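Local coordinates for protein FdxN element excision controlling factor XisI (Anabaena variabilis ATCC 29413, PDB 2NVM) that probably helps control excision of the fdxN element, acting with XisF and XisH in the site-specific recombination of cyanobacterial nitrogen-fixation genes, at residues R9-E14 against L99-P104; E14-Y19 against L47-Q52; I83-D88 against A93-M98; D107-F112 against S116-T121. All coordinates share one frame; numbering follows the deposited sequence.

Interaction 1: R9-E14 against L99-P104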
loop_
_atom_site.group_PDB
_atom_site.type_symbol
_atom_site.label_atom_id
_atom_site.label_comp_id
_atom_site.label_asym_id
_atom_site.label_seq_id
_atom_site.Cartn_x
_atom_site.Cartn_y
_atom_site.Cartn_z
ATOM N N ARG B 9 1.835 9.298 14.108
ATOM C CA ARG B 9 2.697 8.900 12.972
ATOM C C ARG B 9 3.850 8.019 13.445
ATOM O O ARG B 9 4.036 6.930 12.924
ATOM C CB ARG B 9 3.271 10.115 12.217
ATOM C CG ARG B 9 2.282 10.839 11.328
ATOM C CD ARG B 9 2.996 11.933 10.568
ATOM N NE ARG B 9 2.145 12.589 9.572
ATOM C CZ ARG B 9 1.390 13.684 9.747
ATOM N NH1 ARG B 9 1.340 14.357 10.902
ATOM N NH2 ARG B 9 0.678 14.139 8.707
ATOM N N HIS B 10 4.587 8.512 14.444
ATOM C CA HIS B 10 5.720 7.794 15.071
ATOM C C HIS B 10 5.288 6.429 15.610
ATOM O O HIS B 10 5.959 5.427 15.342
ATOM C CB HIS B 10 6.338 8.655 16.194
ATOM C CG HIS B 10 7.429 7.981 16.979
ATOM N ND1 HIS B 10 8.730 7.884 16.526
ATOM C CD2 HIS B 10 7.420 7.419 18.215
ATOM C CE1 HIS B 10 9.468 7.269 17.437
ATOM N NE2 HIS B 10 8.700 6.980 18.472
ATOM N N THR B 11 4.152 6.410 16.317
ATOM C CA THR B 11 3.594 5.196 16.923
ATOM C C THR B 11 3.285 4.121 15.883
ATOM O O THR B 11 3.806 3.012 15.976
ATOM C CB THR B 11 2.301 5.509 17.760
ATOM O OG1 THR B 11 2.623 6.430 18.800
ATOM C CG2 THR B 11 1.705 4.254 18.416
ATOM N N ILE B 12 2.513 4.477 14.865
ATOM C CA ILE B 12 2.097 3.493 13.858
ATOM C C ILE B 12 3.282 3.073 12.942
ATOM O O ILE B 12 3.314 1.925 12.508
ATOM C CB ILE B 12 0.665 3.814 13.188
ATOM C CG1 ILE B 12 0.750 4.494 11.850
ATOM C CG2 ILE B 12 -0.326 4.433 14.175
ATOM C CD1 ILE B 12 1.057 3.480 10.776
ATOM N N GLN B 13 4.257 3.957 12.698
ATOM C CA GLN B 13 5.468 3.590 11.931
ATOM C C GLN B 13 6.347 2.607 12.717
ATOM O O GLN B 13 6.866 1.649 12.141
ATOM C CB GLN B 13 6.266 4.817 11.499
ATOM C CG GLN B 13 5.528 5.594 10.421
ATOM C CD GLN B 13 6.212 6.882 10.061
ATOM O OE1 GLN B 13 5.681 7.975 10.316
ATOM N NE2 GLN B 13 7.424 6.773 9.505
ATOM N N GLU B 14 6.473 2.843 14.027
ATOM C CA GLU B 14 7.209 1.971 14.936
ATOM C C GLU B 14 6.491 0.609 15.027
ATOM O O GLU B 14 7.154 -0.417 15.025
ATOM C CB GLU B 14 7.325 2.628 16.327
ATOM C CG GLU B 14 8.307 1.986 17.305
ATOM C CD GLU B 14 8.301 2.644 18.706
ATOM O OE1 GLU B 14 9.348 2.568 19.394
ATOM O OE2 GLU B 14 7.267 3.240 19.122
ATOM N N LEU B 99 -2.653 1.442 22.471
ATOM C CA LEU B 99 -3.177 1.824 23.800
ATOM C C LEU B 99 -2.038 2.060 24.796
ATOM O O LEU B 99 -2.127 2.988 25.595
ATOM C CB LEU B 99 -4.180 0.798 24.354
ATOM C CG LEU B 99 -5.440 0.557 23.513
ATOM C CD1 LEU B 99 -6.198 -0.604 24.119
ATOM C CD2 LEU B 99 -6.328 1.789 23.374
ATOM N N VAL B 100 -0.996 1.215 24.735
ATOM C CA VAL B 100 0.249 1.364 25.535
ATOM C C VAL B 100 1.020 2.650 25.127
ATOM O O VAL B 100 1.752 3.205 25.941
ATOM C CB VAL B 100 1.155 0.083 25.461
ATOM C CG1 VAL B 100 2.541 0.311 26.042
ATOM C CG2 VAL B 100 0.471 -1.075 26.168
ATOM N N ALA B 101 0.869 3.098 23.874
ATOM C CA ALA B 101 1.447 4.370 23.401
ATOM C C ALA B 101 0.536 5.595 23.707
ATOM O O ALA B 101 0.789 6.662 23.179
ATOM C CB ALA B 101 1.777 4.295 21.895
ATOM N N GLY B 102 -0.503 5.455 24.542
ATOM C CA GLY B 102 -1.397 6.563 24.902
ATOM C C GLY B 102 -2.366 7.028 23.830
ATOM O O GLY B 102 -2.808 8.176 23.861
ATOM N N ILE B 103 -2.692 6.147 22.883
ATOM C CA ILE B 103 -3.652 6.439 21.825
ATOM C C ILE B 103 -4.962 5.943 22.439
ATOM O O ILE B 103 -5.046 4.759 22.802
ATOM C CB ILE B 103 -3.342 5.697 20.498
ATOM C CG1 ILE B 103 -1.921 6.030 20.021
ATOM C CG2 ILE B 103 -4.383 6.058 19.411
ATOM C CD1 ILE B 103 -1.515 5.371 18.715
ATOM N N PRO B 104 -5.975 6.829 22.592
ATOM C CA PRO B 104 -7.251 6.373 23.160
ATOM C C PRO B 104 -8.034 5.537 22.139
ATOM O O PRO B 104 -7.856 5.732 20.919
ATOM C CB PRO B 104 -7.979 7.685 23.483
ATOM C CG PRO B 104 -7.497 8.617 22.448
ATOM C CD PRO B 104 -6.045 8.258 22.231
#
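Thr11 and Ala101 bring the two backbones nearest, with their CA atoms 6.9 Å apart. Residues 9-14 are a run of helix 4-23 with regular i to i+4 bonds, whereas 99-104 hold the last turn of helix 93-100 and the loop beyond it. Ala101, the first residue past the helix to leave helical angles, and Ile103, two residues on, both direct their side chains at Thr11. A single methyl carries most of the contact. Thr11 CG2 lies 3.4 Å from Ile103 CD1 and 3.5 Å from Ala101 CB, both closer than ordinary van der Waals separation, so the packing is tight here. Thr11 and Ile103 meet tip to tip. Helix 93-100 ends in a Schellman motif: Gly102, with a phi of 73°, is its C-prime residue, and its N bonds Leu99 O at 3.1 Å while Ile103 N reaches back to Met98 O. This ending sets Ala101 and Ile103 side by side against the threonine. With chi1 at -60°, Thr11 holds CG2 opposite its own N and over the two apolar partners, and OG1 beside that N, where it bonds His7 O one turn earlier. The methyl thus does the packing while the hydroxyl is bonded within its own helix. Ile103 CD1 also comes within 3.9 Å of Thr11 CB, and the isoleucine touches Ile83 of strand 82-87 and Tyr8 as well. His7 NE2 adds a hydrogen bond to Ala101 O, a polar tie between helix 4-23 and the end of helix 93-100.

Interaction 2: E14-Y19 against L47-Q52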
loop_
_atom_site.group_PDB
_atom_site.type_symbol
_atom_site.label_atom_id
_atom_site.label_comp_id
_atom_site.label_asym_id
_atom_site.label_seq_id
_atom_site.Cartn_x
_atom_site.Cartn_y
_atom_site.Cartn_z
ATOM N N GLU B 14 6.473 2.843 14.027
ATOM C CA GLU B 14 7.209 1.971 14.936
ATOM C C GLU B 14 6.491 0.609 15.027
ATOM O O GLU B 14 7.154 -0.417 15.025
ATOM C CB GLU B 14 7.325 2.628 16.327
ATOM C CG GLU B 14 8.307 1.986 17.305
ATOM C CD GLU B 14 8.301 2.644 18.706
ATOM O OE1 GLU B 14 9.348 2.568 19.394
ATOM O OE2 GLU B 14 7.267 3.240 19.122
ATOM N N ILE B 15 5.150 0.611 15.091
ATOM C CA ILE B 15 4.353 -0.632 15.156
ATOM C C ILE B 15 4.483 -1.471 13.863
ATOM O O ILE B 15 4.808 -2.664 13.931
ATOM C CB ILE B 15 2.840 -0.344 15.466
ATOM C CG1 ILE B 15 2.649 0.096 16.922
ATOM C CG2 ILE B 15 1.953 -1.585 15.246
ATOM C CD1 ILE B 15 1.268 0.712 17.191
ATOM N N ILE B 16 4.250 -0.837 12.711
ATOM C CA ILE B 16 4.295 -1.532 11.401
ATOM C C ILE B 16 5.686 -2.172 11.145
ATOM O O ILE B 16 5.756 -3.351 10.787
ATOM C CB ILE B 16 3.740 -0.639 10.217
ATOM C CG1 ILE B 16 3.273 -1.523 9.045
ATOM C CG2 ILE B 16 4.749 0.435 9.790
ATOM C CD1 ILE B 16 2.673 -0.763 7.851
ATOM N N LYS B 17 6.761 -1.429 11.444
ATOM C CA LYS B 17 8.141 -1.932 11.322
ATOM C C LYS B 17 8.447 -3.071 12.296
ATOM O O LYS B 17 9.188 -3.982 11.923
ATOM C CB LYS B 17 9.184 -0.815 11.491
ATOM C CG LYS B 17 9.189 0.198 10.353
ATOM C CD LYS B 17 10.178 1.337 10.620
ATOM C CE LYS B 17 10.139 2.398 9.512
ATOM N NZ LYS B 17 11.136 3.479 9.755
ATOM N N LYS B 18 7.885 -3.017 13.516
ATOM C CA LYS B 18 8.073 -4.062 14.546
ATOM C C LYS B 18 7.565 -5.405 14.041
ATOM O O LYS B 18 8.339 -6.351 13.980
ATOM C CB LYS B 18 7.401 -3.686 15.896
ATOM C CG LYS B 18 7.471 -4.743 17.010
ATOM C CD LYS B 18 7.007 -4.179 18.355
ATOM C CE LYS B 18 7.126 -5.231 19.478
ATOM N NZ LYS B 18 6.999 -4.676 20.867
ATOM N N TYR B 19 6.287 -5.460 13.661
ATOM C CA TYR B 19 5.674 -6.695 13.120
ATOM C C TYR B 19 6.238 -7.140 11.771
ATOM O O TYR B 19 6.234 -8.345 11.500
ATOM C CB TYR B 19 4.138 -6.621 13.091
ATOM C CG TYR B 19 3.550 -6.638 14.476
ATOM C CD1 TYR B 19 3.422 -7.849 15.188
ATOM C CD2 TYR B 19 3.149 -5.453 15.105
ATOM C CE1 TYR B 19 2.886 -7.876 16.500
ATOM C CE2 TYR B 19 2.617 -5.463 16.406
ATOM C CZ TYR B 19 2.481 -6.675 17.098
ATOM O OH TYR B 19 1.958 -6.673 18.372
ATOM N N LEU B 47 7.385 -3.152 2.335
ATOM C CA LEU B 47 6.856 -2.139 3.255
ATOM C C LEU B 47 6.707 -0.853 2.442
ATOM O O LEU B 47 7.626 -0.504 1.694
ATOM C CB LEU B 47 7.830 -1.962 4.428
ATOM C CG LEU B 47 7.339 -1.294 5.710
ATOM C CD1 LEU B 47 6.135 -2.039 6.275
ATOM C CD2 LEU B 47 8.493 -1.241 6.749
ATOM N N ILE B 48 5.550 -0.183 2.555
ATOM C CA ILE B 48 5.261 1.045 1.788
ATOM C C ILE B 48 4.728 2.080 2.780
ATOM O O ILE B 48 3.549 2.044 3.181
ATOM C CB ILE B 48 4.267 0.799 0.592
ATOM C CG1 ILE B 48 4.555 -0.539 -0.120
ATOM C CG2 ILE B 48 4.271 2.012 -0.388
ATOM C CD1 ILE B 48 3.695 -0.816 -1.322
ATOM N N ILE B 49 5.617 2.975 3.195
ATOM C CA ILE B 49 5.325 4.036 4.158
ATOM C C ILE B 49 5.262 5.377 3.419
ATOM O O ILE B 49 6.203 5.743 2.751
ATOM C CB ILE B 49 6.441 4.120 5.256
ATOM C CG1 ILE B 49 6.709 2.747 5.917
ATOM C CG2 ILE B 49 6.119 5.204 6.290
ATOM C CD1 ILE B 49 5.539 2.102 6.557
ATOM N N ASP B 50 4.149 6.092 3.584
ATOM C CA ASP B 50 3.933 7.413 2.997
ATOM C C ASP B 50 3.495 8.345 4.137
ATOM O O ASP B 50 2.318 8.388 4.494
ATOM C CB ASP B 50 2.898 7.321 1.865
ATOM C CG ASP B 50 2.782 8.599 1.039
ATOM O OD1 ASP B 50 3.143 9.722 1.454
ATOM O OD2 ASP B 50 2.324 8.440 -0.094
ATOM N N GLU B 51 4.470 9.066 4.694
ATOM C CA GLU B 51 4.245 10.023 5.800
ATOM C C GLU B 51 3.430 11.248 5.355
ATOM O O GLU B 51 2.606 11.736 6.125
ATOM C CB GLU B 51 5.570 10.507 6.411
ATOM C CG GLU B 51 6.501 9.414 6.941
ATOM N N GLN B 52 3.673 11.729 4.127
ATOM C CA GLN B 52 2.952 12.882 3.540
ATOM C C GLN B 52 1.450 12.631 3.410
ATOM O O GLN B 52 0.663 13.523 3.713
ATOM C CB GLN B 52 3.519 13.283 2.162
ATOM C CG GLN B 52 4.947 13.809 2.186
ATOM C CD GLN B 52 5.396 14.348 0.818
#
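Next to Ile49, which packs on Ile16, the carboxylate atom Asp50 OD2 is gripped by two groups: Arg53 NH1 of its own chain in a salt bridge, and the backbone N of Ile49 of the second subunit in a hydrogen bond that is returned from Ile49 N here to Asp50 OD2 of that subunit. Strand 44-50 therefore has two roles. Ile48 points away from helix 4-23 and packs on Ile48 of the second subunit, while Leu47 and Ile49 point at the helix. The axes of helix 14-19 and strand 47-50 run nearly antiparallel, at 173° and 10.4 Å, as a helix laid over a sheet. Ile16 is the residue that reaches both strand side chains. Its CG1 lies trans to the backbone N (chi1 -157°), and the chain runs on extended to CD1, 4.0 Å from Leu47 CD1; the two side chains slide past one another in opposite directions. The other branch, CG2, meets Ile49 CD1 tip to tip at 3.7 Å. One residue on, Lys17 CG lies 3.9 Å from Leu47 CD2, the lysine side chain crossing the leucine at about a right angle. Tyr56 of the neighbouring strand 55-61 touches both Ile16 and Ile49, and Trp58 touches Leu47, so the cluster extends across the sheet. No hydrogen bond joins the two segments. Their cohesion comes from burying branched aliphatic carbons, with part of the lysine's aliphatic chain as the fringe, so the fit of shapes rather than the geometry of polar bonds sets how helix and strand meet.

Interaction 3: I83-D88 against A93-M98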
loop_
_atom_site.group_PDB
_atom_site.type_symbol
_atom_site.label_atom_id
_atom_site.label_comp_id
_atom_site.label_asym_id
_atom_site.label_seq_id
_atom_site.Cartn_x
_atom_site.Cartn_y
_atom_site.Cartn_z
ATOM N N ILE B 83 -6.713 6.825 13.654
ATOM C CA ILE B 83 -5.967 5.705 13.085
ATOM C C ILE B 83 -6.999 4.685 12.611
ATOM O O ILE B 83 -7.799 4.210 13.400
ATOM C CB ILE B 83 -4.989 5.075 14.131
ATOM C CG1 ILE B 83 -3.917 6.118 14.537
ATOM C CG2 ILE B 83 -4.337 3.795 13.597
ATOM C CD1 ILE B 83 -3.044 5.711 15.684
ATOM N N TRP B 84 -6.964 4.373 11.316
ATOM C CA TRP B 84 -7.846 3.396 10.673
ATOM C C TRP B 84 -7.038 2.138 10.429
ATOM O O TRP B 84 -6.071 2.208 9.696
ATOM C CB TRP B 84 -8.349 3.930 9.334
ATOM C CG TRP B 84 -9.416 4.924 9.449
ATOM C CD1 TRP B 84 -9.314 6.199 9.911
ATOM C CD2 TRP B 84 -10.774 4.729 9.083
ATOM N NE1 TRP B 84 -10.542 6.815 9.878
ATOM C CE2 TRP B 84 -11.459 5.940 9.360
ATOM C CE3 TRP B 84 -11.489 3.643 8.546
ATOM C CZ2 TRP B 84 -12.845 6.096 9.120
ATOM C CZ3 TRP B 84 -12.853 3.786 8.296
ATOM C CH2 TRP B 84 -13.524 5.015 8.581
ATOM N N ILE B 85 -7.416 1.023 11.053
ATOM C CA ILE B 85 -6.771 -0.284 10.831
ATOM C C ILE B 85 -7.647 -0.921 9.745
ATOM O O ILE B 85 -8.740 -1.425 10.032
ATOM C CB ILE B 85 -6.675 -1.161 12.088
ATOM C CG1 ILE B 85 -6.004 -0.394 13.251
ATOM C CG2 ILE B 85 -5.918 -2.460 11.745
ATOM C CD1 ILE B 85 -5.921 -1.185 14.557
ATOM N N GLU B 86 -7.180 -0.816 8.496
ATOM C CA GLU B 86 -7.876 -1.350 7.308
ATOM C C GLU B 86 -7.629 -2.844 7.076
ATOM O O GLU B 86 -8.424 -3.498 6.443
ATOM C CB GLU B 86 -7.441 -0.588 6.057
ATOM C CG GLU B 86 -7.584 0.956 6.089
ATOM C CD GLU B 86 -9.002 1.497 6.073
ATOM O OE1 GLU B 86 -9.985 0.774 6.298
ATOM O OE2 GLU B 86 -9.148 2.711 5.872
ATOM N N GLU B 87 -6.491 -3.360 7.515
ATOM C CA GLU B 87 -6.158 -4.779 7.373
ATOM C C GLU B 87 -5.186 -5.096 8.488
ATOM O O GLU B 87 -4.266 -4.305 8.734
ATOM C CB GLU B 87 -5.543 -5.060 5.990
ATOM C CG GLU B 87 -5.196 -6.538 5.691
ATOM C CD GLU B 87 -6.402 -7.497 5.724
ATOM O OE1 GLU B 87 -7.438 -7.177 5.112
ATOM O OE2 GLU B 87 -6.294 -8.587 6.347
ATOM N N ASP B 88 -5.411 -6.228 9.158
ATOM C CA ASP B 88 -4.631 -6.661 10.292
ATOM C C ASP B 88 -4.369 -8.163 10.231
ATOM O O ASP B 88 -5.307 -8.935 10.023
ATOM C CB ASP B 88 -5.435 -6.344 11.580
ATOM C CG ASP B 88 -4.693 -6.733 12.882
ATOM O OD1 ASP B 88 -3.456 -6.597 12.936
ATOM O OD2 ASP B 88 -5.359 -7.158 13.849
ATOM N N ALA B 93 -3.254 -7.630 18.109
ATOM C CA ALA B 93 -2.059 -7.410 18.966
ATOM C C ALA B 93 -1.527 -5.970 18.801
ATOM O O ALA B 93 -1.044 -5.395 19.767
ATOM C CB ALA B 93 -0.950 -8.427 18.679
ATOM N N ILE B 94 -1.658 -5.400 17.593
ATOM C CA ILE B 94 -1.248 -4.009 17.307
ATOM C C ILE B 94 -2.081 -2.950 18.064
ATOM O O ILE B 94 -1.581 -1.859 18.290
ATOM C CB ILE B 94 -1.217 -3.658 15.769
ATOM C CG1 ILE B 94 -2.607 -3.651 15.115
ATOM C CG2 ILE B 94 -0.265 -4.606 14.997
ATOM C CD1 ILE B 94 -2.529 -3.212 13.643
ATOM N N VAL B 95 -3.343 -3.260 18.395
ATOM C CA VAL B 95 -4.211 -2.350 19.174
ATOM C C VAL B 95 -3.654 -2.146 20.587
ATOM O O VAL B 95 -3.657 -1.019 21.073
ATOM C CB VAL B 95 -5.698 -2.807 19.208
ATOM C CG1 VAL B 95 -6.496 -2.083 20.294
ATOM C CG2 VAL B 95 -6.330 -2.614 17.840
ATOM N N ASP B 96 -3.184 -3.232 21.212
ATOM C CA ASP B 96 -2.555 -3.189 22.535
ATOM C C ASP B 96 -1.354 -2.243 22.530
ATOM O O ASP B 96 -1.202 -1.441 23.447
ATOM C CB ASP B 96 -2.107 -4.589 23.003
ATOM C CG ASP B 96 -3.282 -5.517 23.314
ATOM O OD1 ASP B 96 -4.185 -5.113 24.083
ATOM O OD2 ASP B 96 -3.272 -6.670 22.820
ATOM N N GLU B 97 -0.547 -2.313 21.468
ATOM C CA GLU B 97 0.621 -1.430 21.323
ATOM C C GLU B 97 0.238 0.053 21.204
ATOM O O GLU B 97 0.903 0.902 21.806
ATOM C CB GLU B 97 1.564 -1.939 20.223
ATOM C CG GLU B 97 2.137 -3.330 20.636
ATOM C CD GLU B 97 3.356 -3.764 19.879
ATOM O OE1 GLU B 97 3.509 -3.385 18.706
ATOM O OE2 GLU B 97 4.171 -4.508 20.462
HETATM N N MSE B 98 -0.873 0.336 20.525
HETATM C CA MSE B 98 -1.391 1.710 20.380
HETATM C C MSE B 98 -1.915 2.264 21.715
HETATM O O MSE B 98 -1.619 3.413 22.045
HETATM C CB MSE B 98 -2.490 1.790 19.313
HETATM C CG MSE B 98 -2.009 1.493 17.906
HETATM SE SE MSE B 98 -3.507 1.380 16.694
HETATM C CE MSE B 98 -2.562 0.738 15.143
#
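Ile85 faces helix 93-100 from the strand that opens a beta-alpha-beta unit, made of strand 82-87, this helix and the parallel strand 108-110. The strand and helix axes run nearly antiparallel here, at 166° and 11.3 Å. From CB the side chain divides. CG2 goes toward the start of the helix and lies 4.0 Å from Ile94 CD1, the two isoleucines meeting tip to tip. CG1 stands beside the backbone N, and a chi2 of 178° extends the chain to CD1, which reaches between two helix residues: Val95 CG2 at 3.6 Å and Met98 CE at 3.9 Å. With an alanine here, both branches are gone and Val95 CG2 would probably lose its partner on the strand, opening a gap beneath the middle of the helix segment. Just beyond Ile85, Glu86 and Glu87 both face Tyr75 in a classic beta bulge. Asp88, after the strand, turns back to the helix: its OD1 lies 3.6 Å from Ile94 CD1 as the side chains slide past each other. That carboxylate is bonded by Thr90 OG1 at OD1 and by Leu92 N at OD2, which holds it in the connection between strand and helix; Thr90 OG1 also bonds Ile94 N. Away from the helix, Glu86 makes salt bridges to Arg68 and Arg46 of the second subunit. At the other end, Met98, deposited as selenomethionine, stretches its chain to the strand, crossing Ile83 at a slant, with SE 4.0 Å and CE 3.9 Å from Ile83 CG2.

Interaction 4: D107-F112 against S116-T121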
loop_
_atom_site.group_PDB
_atom_site.type_symbol
_atom_site.label_atom_id
_atom_site.label_comp_id
_atom_site.label_asym_id
_atom_site.label_seq_id
_atom_site.Cartn_x
_atom_site.Cartn_y
_atom_site.Cartn_z
ATOM N N ASP B 107 -9.861 7.078 19.115
ATOM C CA ASP B 107 -9.053 7.465 17.936
ATOM C C ASP B 107 -8.540 6.265 17.080
ATOM O O ASP B 107 -7.721 6.468 16.186
ATOM C CB ASP B 107 -7.903 8.409 18.369
ATOM C CG ASP B 107 -8.394 9.795 18.809
ATOM O OD1 ASP B 107 -9.412 10.306 18.286
ATOM O OD2 ASP B 107 -7.717 10.408 19.654
ATOM N N ILE B 108 -9.056 5.053 17.344
ATOM C CA ILE B 108 -8.741 3.808 16.628
ATOM C C ILE B 108 -10.051 3.323 15.963
ATOM O O ILE B 108 -11.035 3.154 16.650
ATOM C CB ILE B 108 -8.202 2.696 17.584
ATOM C CG1 ILE B 108 -6.926 3.164 18.309
ATOM C CG2 ILE B 108 -7.921 1.396 16.811
ATOM C CD1 ILE B 108 -6.311 2.134 19.257
ATOM N N ILE B 109 -10.045 3.120 14.646
ATOM C CA ILE B 109 -11.205 2.617 13.881
ATOM C C ILE B 109 -10.806 1.314 13.192
ATOM O O ILE B 109 -9.776 1.266 12.501
ATOM C CB ILE B 109 -11.688 3.622 12.801
ATOM C CG1 ILE B 109 -12.061 4.957 13.453
ATOM C CG2 ILE B 109 -12.888 3.051 12.024
ATOM C CD1 ILE B 109 -12.551 5.986 12.514
ATOM N N LEU B 110 -11.619 0.275 13.379
ATOM C CA LEU B 110 -11.410 -1.003 12.717
ATOM C C LEU B 110 -12.153 -0.930 11.399
ATOM O O LEU B 110 -13.328 -1.283 11.303
ATOM C CB LEU B 110 -11.841 -2.193 13.579
ATOM C CG LEU B 110 -11.139 -2.281 14.935
ATOM C CD1 LEU B 110 -11.634 -3.540 15.648
ATOM C CD2 LEU B 110 -9.583 -2.262 14.838
ATOM N N GLY B 111 -11.446 -0.407 10.390
ATOM C CA GLY B 111 -11.917 -0.286 9.018
ATOM C C GLY B 111 -12.279 -1.625 8.411
ATOM O O GLY B 111 -13.196 -1.692 7.617
ATOM N N PHE B 112 -11.564 -2.693 8.793
ATOM C CA PHE B 112 -11.906 -4.065 8.360
ATOM C C PHE B 112 -13.226 -4.608 8.971
ATOM O O PHE B 112 -13.687 -5.654 8.533
ATOM C CB PHE B 112 -10.742 -5.054 8.534
ATOM C CG PHE B 112 -10.419 -5.397 9.946
ATOM C CD1 PHE B 112 -11.009 -6.512 10.561
ATOM C CD2 PHE B 112 -9.473 -4.663 10.655
ATOM C CE1 PHE B 112 -10.686 -6.857 11.886
ATOM C CE2 PHE B 112 -9.135 -5.002 11.970
ATOM C CZ PHE B 112 -9.748 -6.100 12.591
ATOM N N SER B 116 -21.468 -0.701 10.533
ATOM C CA SER B 116 -22.525 -1.114 11.471
ATOM C C SER B 116 -22.096 -2.070 12.616
ATOM O O SER B 116 -22.896 -2.293 13.527
ATOM C CB SER B 116 -23.722 -1.754 10.734
ATOM O OG SER B 116 -23.409 -3.031 10.213
ATOM N N LYS B 117 -20.908 -2.678 12.524
ATOM C CA LYS B 117 -20.350 -3.588 13.542
ATOM C C LYS B 117 -19.442 -2.901 14.584
ATOM O O LYS B 117 -19.286 -3.427 15.680
ATOM C CB LYS B 117 -19.564 -4.711 12.830
ATOM C CG LYS B 117 -18.960 -5.825 13.694
ATOM C CD LYS B 117 -18.233 -6.843 12.821
ATOM C CE LYS B 117 -17.636 -7.947 13.676
ATOM N NZ LYS B 117 -16.896 -8.938 12.880
ATOM N N ARG B 118 -18.916 -1.719 14.255
ATOM C CA ARG B 118 -17.926 -0.984 15.075
ATOM C C ARG B 118 -18.301 -0.623 16.504
ATOM O O ARG B 118 -17.434 -0.618 17.375
ATOM C CB ARG B 118 -17.403 0.239 14.326
ATOM C CG ARG B 118 -16.627 -0.164 13.125
ATOM C CD ARG B 118 -16.243 0.992 12.266
ATOM N NE ARG B 118 -15.823 0.494 10.963
ATOM C CZ ARG B 118 -15.652 1.210 9.859
ATOM N NH1 ARG B 118 -15.835 2.520 9.856
ATOM N NH2 ARG B 118 -15.300 0.596 8.731
ATOM N N GLY B 119 -19.580 -0.345 16.745
ATOM C CA GLY B 119 -20.063 -0.070 18.092
ATOM C C GLY B 119 -20.061 -1.284 19.027
ATOM O O GLY B 119 -20.174 -1.104 20.238
ATOM N N LEU B 120 -19.972 -2.508 18.470
ATOM C CA LEU B 120 -19.940 -3.766 19.248
ATOM C C LEU B 120 -18.623 -3.834 20.042
ATOM O O LEU B 120 -18.620 -4.226 21.209
ATOM C CB LEU B 120 -20.072 -5.012 18.343
ATOM C CG LEU B 120 -20.769 -6.283 18.882
ATOM C CD1 LEU B 120 -20.269 -7.467 18.049
ATOM C CD2 LEU B 120 -20.566 -6.588 20.360
ATOM N N THR B 121 -17.522 -3.466 19.386
ATOM C CA THR B 121 -16.195 -3.409 20.016
ATOM C C THR B 121 -16.036 -2.079 20.805
ATOM O O THR B 121 -16.902 -1.180 20.745
ATOM C CB THR B 121 -15.051 -3.624 18.967
ATOM O OG1 THR B 121 -13.809 -3.824 19.655
ATOM C CG2 THR B 121 -14.928 -2.458 17.954
#
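Strand 108-110, the last strand along the chain, leads through Leu110 into a bend against which the loop residue Arg118 lays its side chain. The CA atoms of Leu110 and Arg118 are 6.9 Å apart. Arg118 is extended from CG to NE, which carries its guanidinium to the bend. NH2 makes a weak hydrogen bond to Gly111 O, 3.3 Å long and bent to 127° at the hydrogen. NE lies 3.1 Å from Leu110 O, which sits obliquely to the guanidinium plane. Over one face of the group are Gly111 N and Ile109 CG2, the methyl 3.7 Å from NH1. The bend itself is an inverse gamma turn centred on Leu110, closed by a weak bond from Gly111 N to Ile109 O. Further partners hold the arginine: NH1 bonds Ile125 O and makes a salt bridge to Asp41 of the second subunit, while NH2 also bonds His113 O. A leucine in its place has no side-chain N-H groups, so Ile125 O would probably lose its donor and Asp41 of the second subunit its opposite charge. Gly111 O also accepts a hydrogen bond from NE1 of Trp63 of the second subunit, and that tryptophan packs on Arg118. Leu110 CD1 touches Thr121 CG2 at 4.2 Å, the two side chains crossing at about a right angle.

Interactions 1 and 2 follow each other along helix 4-23 and share Glu14, with centres about 12 Å apart. Interaction 1 ties this helix to the end of helix 93-100, and interaction 3, about 9 Å away, sets the latter helix on the sheet. Interactions 3 and 4 lie about 11 Å apart on neighbouring parallel strands, joined by probable backbone hydrogen bonds such as Ile85 N to Ile109 O (2.8 Å). The chain between the segments of interaction 1 takes in interactions 2 and 3, in that order; interaction 4 comes last. A salt bridge from Lys18 NZ to Glu97 OE2 links 2 and 3. Interactions 2 and 4, about 22 Å apart, flank the chain's centre, yet 2, 3 and 4 all reach the second subunit, coupling fold to dimer.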